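Local coordinates for protein aminoglycoside N(3)-acetyltransferase (Enterobacter cloacae, PDB 6NP1) that probably confers aminoglycoside resistance by transferring the acetyl group of acetyl-CoA to the 3-amino group of 2-deoxystreptamine antibiotics, at residues 55-60 / 119-124; 72-77 / 184-189. All coordinates share one frame; numbering follows the deposited sequence.

Contact 1: 55-60 / 119-124; sequences NILAFV and ASMAAI
Met121 of strand 121-124 folds over Leu57 and Phe59 of strand 55-59. Its CB lies 3.8 Å from both Leu57 CD1 and Ala58 O. CG is the bend that leads to SD: the chain turns at chi2 (-77°) and again at chi3 (-40°), curling over the neighbouring backbone. SD lies 3.9 Å from Phe59 CB; separately, it stands obliquely 5.2 Å from the Phe59 ring centroid, a Met-aromatic contact. CE, the tip, presses against Leu57 CG at 3.4 Å, tighter than usual for two carbons, and also touches Ala58 O. The Phe59 ring meets Ser120 O with its edge, CD1 lying 3.6 Å from that oxygen. On the other face of the sheet, Ile56 packs beside Ile124. The strands run antiparallel at 165°, and reciprocal backbone bonds join Ile56 to Ile124 and Ala58 to Ala122, Ala58 N to Ala122 O measuring 2.8 Å. Just past the strand end, Val60 N bonds to Ser120 O and Val60 CG1 meets Ala122 CB. Asn55 OD1 accepts from the backbone N of Asp127, a magnesium ligand, and Phe59 touches Thr168, an acetyl-CoA-binding residue. The chemistry is therefore backbone pairing sealed by apolar side chains, its ends adjoining the metal and cofactor sites.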
ATOM      1  N   ASN A  55      -0.934  13.496   7.289  1.00 22.00           N
ATOM      2  CA  ASN A  55      -0.096  12.795   6.317  1.00 22.00           C
ATOM      3  C   ASN A  55      -0.912  11.733   5.564  1.00 21.47           C
ATOM      4  O   ASN A  55      -1.838  11.144   6.113  1.00 25.14           O
ATOM      5  CB  ASN A  55       1.095  12.071   6.962  1.00 25.12           C
ATOM      6  CG  ASN A  55       2.049  13.022   7.659  1.00 23.69           C
ATOM      7  OD1 ASN A  55       2.975  13.544   7.057  1.00 25.28           O
ATOM      8  ND2 ASN A  55       1.797  13.222   8.985  1.00 24.44           N
ATOM      9  N   ILE A  56      -0.574  11.578   4.281  1.00 24.46           N
ATOM     10  CA  ILE A  56      -1.074  10.497   3.421  1.00 23.12           C
ATOM     11  C   ILE A  56       0.082   9.569   3.052  1.00 21.36           C
ATOM     12  O   ILE A  56       1.182  10.018   2.703  1.00 23.17           O
ATOM     13  CB  ILE A  56      -1.700  11.057   2.139  1.00 24.60           C
ATOM     14  CG1 ILE A  56      -2.896  11.868   2.502  1.00 26.67           C
ATOM     15  CG2 ILE A  56      -2.090   9.902   1.130  1.00 26.74           C
ATOM     16  CD1 ILE A  56      -3.323  12.828   1.408  1.00 34.06           C
ATOM     17  N   LEU A  57      -0.171   8.266   3.141  1.00 22.86           N
ATOM     18  CA  LEU A  57       0.779   7.271   2.667  1.00 23.34           C
ATOM     19  C   LEU A  57       0.044   6.349   1.703  1.00 21.14           C
ATOM     20  O   LEU A  57      -1.011   5.796   2.034  1.00 22.86           O
ATOM     21  CB  LEU A  57       1.383   6.431   3.813  1.00 25.02           C
ATOM     22  CG  LEU A  57       2.349   5.314   3.428  1.00 25.12           C
ATOM     23  CD1 LEU A  57       3.656   5.852   2.934  1.00 26.05           C
ATOM     24  CD2 LEU A  57       2.585   4.422   4.633  1.00 27.94           C
ATOM     25  N   ALA A  58       0.620   6.152   0.525  1.00 22.30           N
ATOM     26  CA  ALA A  58      -0.026   5.315  -0.478  1.00 25.43           C
ATOM     27  C   ALA A  58       0.957   4.270  -1.001  1.00 24.99           C
ATOM     28  O   ALA A  58       2.127   4.560  -1.255  1.00 25.58           O
ATOM     29  CB  ALA A  58      -0.521   6.173  -1.686  1.00 28.49           C
ATOM     30  N   PHE A  59       0.460   3.041  -1.188  1.00 25.03           N
ATOM     31  CA  PHE A  59       1.266   2.021  -1.879  1.00 26.42           C
ATOM     32  C   PHE A  59       1.129   2.165  -3.400  1.00 25.99           C
ATOM     33  O   PHE A  59       0.082   1.845  -3.973  1.00 30.50           O
ATOM     34  CB  PHE A  59       0.811   0.630  -1.421  1.00 23.77           C
ATOM     35  CG  PHE A  59       1.477  -0.526  -2.182  1.00 26.31           C
ATOM     36  CD1 PHE A  59       2.806  -0.490  -2.567  1.00 30.83           C
ATOM     37  CD2 PHE A  59       0.733  -1.661  -2.422  1.00 28.87           C
ATOM     38  CE1 PHE A  59       3.371  -1.590  -3.254  1.00 31.46           C
ATOM     39  CE2 PHE A  59       1.280  -2.773  -3.060  1.00 33.46           C
ATOM     40  CZ  PHE A  59       2.588  -2.726  -3.476  1.00 32.77           C
ATOM     41  N   VAL A  60       2.167   2.675  -4.047  1.00 23.19           N
ATOM     42  CA  VAL A  60       2.065   3.000  -5.459  1.00 25.87           C
ATOM     43  C   VAL A  60       2.834   2.033  -6.340  1.00 30.67           C
ATOM     44  O   VAL A  60       2.485   1.913  -7.521  1.00 32.85           O
ATOM     45  CB  VAL A  60       2.510   4.454  -5.735  1.00 29.12           C
ATOM     46  CG1 VAL A  60       1.723   5.405  -4.791  1.00 30.27           C
ATOM     47  CG2 VAL A  60       3.999   4.606  -5.524  1.00 25.44           C
ATOM     48  N   ALA A 119       7.956  -2.269  -4.039  1.00 27.34           N
ATOM     49  CA  ALA A 119       7.090  -1.960  -2.894  1.00 28.06           C
ATOM     50  C   ALA A 119       6.927  -0.447  -2.686  1.00 26.79           C
ATOM     51  O   ALA A 119       6.498   0.010  -1.615  1.00 25.74           O
ATOM     52  CB  ALA A 119       7.643  -2.628  -1.638  1.00 28.39           C
ATOM     53  N   SER A 120       7.184   0.342  -3.723  1.00 26.72           N
ATOM     54  CA  SER A 120       7.375   1.781  -3.545  1.00 24.43           C
ATOM     55  C   SER A 120       6.153   2.473  -2.943  1.00 26.81           C
ATOM     56  O   SER A 120       5.003   2.212  -3.315  1.00 24.37           O
ATOM     57  CB  SER A 120       7.745   2.417  -4.905  1.00 23.94           C
ATOM     58  OG  SER A 120       7.999   3.808  -4.725  1.00 28.08           O
ATOM     59  N   MET A 121       6.416   3.350  -1.951  1.00 24.48           N
ATOM     60  CA  MET A 121       5.379   4.049  -1.240  1.00 25.71           C
ATOM     61  C   MET A 121       5.533   5.527  -1.531  1.00 24.05           C
ATOM     62  O   MET A 121       6.650   6.022  -1.588  1.00 27.33           O
ATOM     63  CB  MET A 121       5.520   3.854   0.282  1.00 24.74           C
ATOM     64  CG  MET A 121       5.597   2.406   0.696  1.00 31.13           C
ATOM     65  SD  MET A 121       3.997   1.602   0.674  1.00 31.56           S
ATOM     66  CE  MET A 121       2.835   2.749   1.293  1.00 40.39           C
ATOM     67  N   ALA A 122       4.414   6.232  -1.628  1.00 22.98           N
ATOM     68  CA  ALA A 122       4.433   7.684  -1.775  1.00 24.37           C
ATOM     69  C   ALA A 122       3.822   8.314  -0.529  1.00 22.37           C
ATOM     70  O   ALA A 122       2.857   7.783   0.021  1.00 23.59           O
ATOM     71  CB  ALA A 122       3.636   8.135  -3.005  1.00 27.03           C
ATOM     72  N   ALA A 123       4.388   9.440  -0.090  1.00 23.53           N
ATOM     73  CA  ALA A 123       3.838  10.101   1.091  1.00 25.18           C
ATOM     74  C   ALA A 123       3.755  11.608   0.916  1.00 24.05           C
ATOM     75  O   ALA A 123       4.654  12.229   0.336  1.00 23.52           O
ATOM     76  CB  ALA A 123       4.674   9.762   2.339  1.00 26.93           C
ATOM     77  N   ILE A 124       2.653  12.179   1.395  1.00 22.81           N
ATOM     78  CA  ILE A 124       2.415  13.621   1.360  1.00 25.52           C
ATOM     79  C   ILE A 124       2.199  14.078   2.797  1.00 22.27           C
ATOM     80  O   ILE A 124       1.392  13.469   3.521  1.00 24.63           O
ATOM     81  CB  ILE A 124       1.183  13.969   0.501  1.00 26.52           C
ATOM     82  CG1 ILE A 124       1.443  13.699  -0.991  1.00 27.95           C
ATOM     83  CG2 ILE A 124       0.778  15.469   0.706  1.00 29.79           C
ATOM     84  CD1 ILE A 124       0.161  13.524  -1.771  1.00 27.28           C
TER

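Contact 2: 72-77 / 184-189; sequences GHDAPP and RVTYSM
Gly72 and Thr186 supply the one direct hydrogen bond between loop 72-77 and strand 184-189. Gly72 N donates to Thr186 O over 2.9 Å, and the N-H points almost straight at the oxygen (171°), although the donor is tilted 26° from the carbonyl plane.

A second polar link runs through water. One molecule donates to His73 O at 2.5 Å, a short distance that says nothing sure about strength, and accepts from Ser188 OG at 2.7 Å, so the serine hydroxyl spends its proton on the water. The same OG is also hydrogen-bonded to Thr201 OG1 on the partner strand 196-205, which ties the bridge into the hairpin.

Van der Waals contacts accompany these bonds. Thr186 CG2, anti to the backbone N while OG1 stands beside it (chi1 -60°), approaches His73 O at 3.6 Å. Further along, Pro76 lays CD against Ser188 OG at 3.6 Å and Ser188 CB at 4.0 Å; its ring also touches Trp199. Within the loop, Pro77 CG sits over the centre of the His73 ring, 4.1 Å above its plane, and Pro77 is the N-cap residue of helix 78-83.

Thr186 and Ser188, two positions apart, both direct CB toward the loop, as expected of alternating residues on one strand face. This is a surface connection between helices 67-70 and 78-83, running alongside one strand of the two-stranded antiparallel sheet 184-193/196-205.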
ATOM      1  N   GLY A  72      12.424 -15.849  -9.075  1.00 40.20           N
ATOM      2  CA  GLY A  72      12.937 -17.207  -9.011  1.00 41.60           C
ATOM      3  C   GLY A  72      14.348 -17.403  -9.537  1.00 44.33           C
ATOM      4  O   GLY A  72      14.881 -18.518  -9.431  1.00 46.24           O
ATOM      5  N   HIS A  73      14.972 -16.369 -10.101  1.00 41.36           N
ATOM      6  CA  HIS A  73      16.334 -16.428 -10.632  1.00 40.96           C
ATOM      7  C   HIS A  73      17.317 -15.779  -9.662  1.00 45.89           C
ATOM      8  O   HIS A  73      17.012 -14.764  -9.020  1.00 42.46           O
ATOM      9  CB  HIS A  73      16.434 -15.728 -12.005  1.00 39.76           C
ATOM     10  CG  HIS A  73      15.423 -16.186 -13.018  1.00 44.35           C
ATOM     11  ND1 HIS A  73      15.676 -17.212 -13.904  1.00 50.34           N
ATOM     12  CD2 HIS A  73      14.173 -15.747 -13.307  1.00 48.47           C
ATOM     13  CE1 HIS A  73      14.620 -17.405 -14.674  1.00 49.04           C
ATOM     14  NE2 HIS A  73      13.697 -16.522 -14.344  1.00 48.84           N
ATOM     15  N   ASP A  74      18.524 -16.338  -9.572  1.00 39.09           N
ATOM     16  CA  ASP A  74      19.494 -15.733  -8.664  1.00 43.82           C
ATOM     17  C   ASP A  74      20.223 -14.547  -9.282  1.00 41.97           C
ATOM     18  O   ASP A  74      21.112 -13.972  -8.646  1.00 42.63           O
ATOM     19  CB  ASP A  74      20.485 -16.783  -8.166  1.00 53.05           C
ATOM     20  CG  ASP A  74      19.830 -17.789  -7.226  1.00 55.58           C
ATOM     21  OD1 ASP A  74      19.480 -17.407  -6.077  1.00 62.78           O
ATOM     22  OD2 ASP A  74      19.628 -18.946  -7.648  1.00 65.70           O
ATOM     23  N   ALA A  75      19.874 -14.191 -10.511  1.00 40.89           N
ATOM     24  CA  ALA A  75      20.308 -12.963 -11.161  1.00 39.33           C
ATOM     25  C   ALA A  75      19.289 -12.636 -12.242  1.00 37.10           C
ATOM     26  O   ALA A  75      18.570 -13.530 -12.704  1.00 42.91           O
ATOM     27  CB  ALA A  75      21.720 -13.114 -11.759  1.00 43.80           C
ATOM     28  N   PRO A  76      19.185 -11.370 -12.659  1.00 36.63           N
ATOM     29  CA  PRO A  76      18.202 -11.051 -13.708  1.00 37.70           C
ATOM     30  C   PRO A  76      18.605 -11.709 -15.014  1.00 39.42           C
ATOM     31  O   PRO A  76      19.794 -11.703 -15.347  1.00 41.53           O
ATOM     32  CB  PRO A  76      18.259  -9.526 -13.805  1.00 35.14           C
ATOM     33  CG  PRO A  76      19.647  -9.138 -13.241  1.00 40.85           C
ATOM     34  CD  PRO A  76      19.921 -10.192 -12.185  1.00 37.33           C
ATOM     35  N   PRO A  77      17.658 -12.303 -15.745  1.00 35.59           N
ATOM     36  CA  PRO A  77      17.996 -12.894 -17.052  1.00 35.91           C
ATOM     37  C   PRO A  77      18.673 -11.867 -17.942  1.00 40.47           C
ATOM     38  O   PRO A  77      18.330 -10.686 -17.944  1.00 35.90           O
ATOM     39  CB  PRO A  77      16.638 -13.322 -17.612  1.00 36.63           C
ATOM     40  CG  PRO A  77      15.792 -13.527 -16.409  1.00 42.98           C
ATOM     41  CD  PRO A  77      16.240 -12.483 -15.423  1.00 41.05           C
ATOM     42  N   ARG A 184       8.784 -17.622   0.702  1.00 33.03           N
ATOM     43  CA  ARG A 184       9.628 -16.505   0.356  1.00 34.15           C
ATOM     44  C   ARG A 184       9.795 -16.506  -1.151  1.00 40.35           C
ATOM     45  O   ARG A 184       9.573 -17.529  -1.817  1.00 37.72           O
ATOM     46  CB  ARG A 184      10.989 -16.594   1.064  1.00 37.36           C
ATOM     47  CG  ARG A 184      10.928 -16.280   2.581  1.00 41.57           C
ATOM     48  CD  ARG A 184      12.308 -16.527   3.192  1.00 44.21           C
ATOM     49  NE  ARG A 184      13.234 -15.407   2.973  1.00 41.35           N
ATOM     50  CZ  ARG A 184      13.025 -14.154   3.358  1.00 39.79           C
ATOM     51  NH1 ARG A 184      11.930 -13.853   4.071  1.00 40.10           N
ATOM     52  NH2 ARG A 184      13.934 -13.211   3.112  1.00 40.35           N
ATOM     53  N   VAL A 185      10.159 -15.334  -1.683  1.00 33.66           N
ATOM     54  CA  VAL A 185      10.418 -15.182  -3.110  1.00 35.46           C
ATOM     55  C   VAL A 185      11.775 -14.530  -3.286  1.00 36.44           C
ATOM     56  O   VAL A 185      12.242 -13.768  -2.435  1.00 36.48           O
ATOM     57  CB  VAL A 185       9.327 -14.365  -3.843  1.00 34.09           C
ATOM     58  CG1 VAL A 185       7.978 -15.120  -3.891  1.00 35.45           C
ATOM     59  CG2 VAL A 185       9.224 -12.899  -3.271  1.00 36.41           C
ATOM     60  N   THR A 186      12.421 -14.828  -4.426  1.00 38.02           N
ATOM     61  CA  THR A 186      13.663 -14.176  -4.825  1.00 37.32           C
ATOM     62  C   THR A 186      13.389 -13.385  -6.092  1.00 37.92           C
ATOM     63  O   THR A 186      12.730 -13.900  -7.011  1.00 36.73           O
ATOM     64  CB  THR A 186      14.780 -15.205  -5.063  1.00 45.14           C
ATOM     65  OG1 THR A 186      15.017 -15.933  -3.856  1.00 43.99           O
ATOM     66  CG2 THR A 186      16.101 -14.524  -5.537  1.00 39.75           C
ATOM     67  N   TYR A 187      13.823 -12.121  -6.103  1.00 40.71           N
ATOM     68  CA  TYR A 187      13.720 -11.304  -7.310  1.00 40.45           C
ATOM     69  C   TYR A 187      14.815 -10.241  -7.353  1.00 32.08           C
ATOM     70  O   TYR A 187      15.612 -10.053  -6.424  1.00 33.01           O
ATOM     71  CB  TYR A 187      12.313 -10.691  -7.439  1.00 34.47           C
ATOM     72  CG  TYR A 187      11.888  -9.832  -6.241  1.00 31.26           C
ATOM     73  CD1 TYR A 187      11.174 -10.393  -5.177  1.00 31.54           C
ATOM     74  CD2 TYR A 187      12.176  -8.474  -6.194  1.00 32.79           C
ATOM     75  CE1 TYR A 187      10.771  -9.597  -4.088  1.00 33.66           C
ATOM     76  CE2 TYR A 187      11.769  -7.699  -5.122  1.00 33.13           C
ATOM     77  CZ  TYR A 187      11.087  -8.261  -4.083  1.00 34.58           C
ATOM     78  OH  TYR A 187      10.697  -7.460  -3.019  1.00 30.69           O
ATOM     79  N   SER A 188      14.888  -9.550  -8.489  1.00 34.77           N
ATOM     80  CA  SER A 188      15.921  -8.561  -8.710  1.00 31.66           C
ATOM     81  C   SER A 188      15.300  -7.249  -9.183  1.00 28.76           C
ATOM     82  O   SER A 188      14.323  -7.251  -9.944  1.00 31.75           O
ATOM     83  CB  SER A 188      16.958  -9.064  -9.787  1.00 30.68           C
ATOM     84  OG  SER A 188      17.613 -10.263  -9.375  1.00 33.68           O
ATOM     85  N   MET A 189      15.848  -6.139  -8.706  1.00 31.04           N
ATOM     86  CA  MET A 189      15.407  -4.804  -9.066  1.00 31.16           C
ATOM     87  C   MET A 189      16.580  -3.952  -9.512  1.00 32.46           C
ATOM     88  O   MET A 189      17.681  -4.041  -8.954  1.00 32.54           O
ATOM     89  CB  MET A 189      14.700  -4.090  -7.885  1.00 31.46           C
ATOM     90  CG  MET A 189      13.405  -4.759  -7.512  1.00 29.67           C
ATOM     91  SD  MET A 189      12.012  -4.442  -8.643  1.00 32.26           S
ATOM     92  CE  MET A 189      11.296  -6.077  -8.878  1.00 34.98           C
TER
HETATM   93  O   HOH W   1      16.181 -12.566  -9.746  1.00 39.96           O

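Overall arrangement
The contacts alternate along the chain: 55-60, 72-77, 119-124, then 184-189. Their centres are 25 Å apart and their nearest atoms about 6 Å, without touching. Contact 1 is buried, its centre about 7 Å from the centre of the chain, and joins two neighbouring strands of the mixed sheet. Contact 2 lies near the surface, its centre about 22 Å from that of the chain, and involves the separate two-stranded sheet 184-193/196-205. The eleven-residue route from 55-60 to 72-77 includes the short helix 67-70, so the chain leaves the central sheet and soon reaches the peripheral hairpin. Contact 1 adjoins magnesium-binding Asp127 and acetyl-CoA-binding Thr168, whereas contact 2 is structural packing away from both.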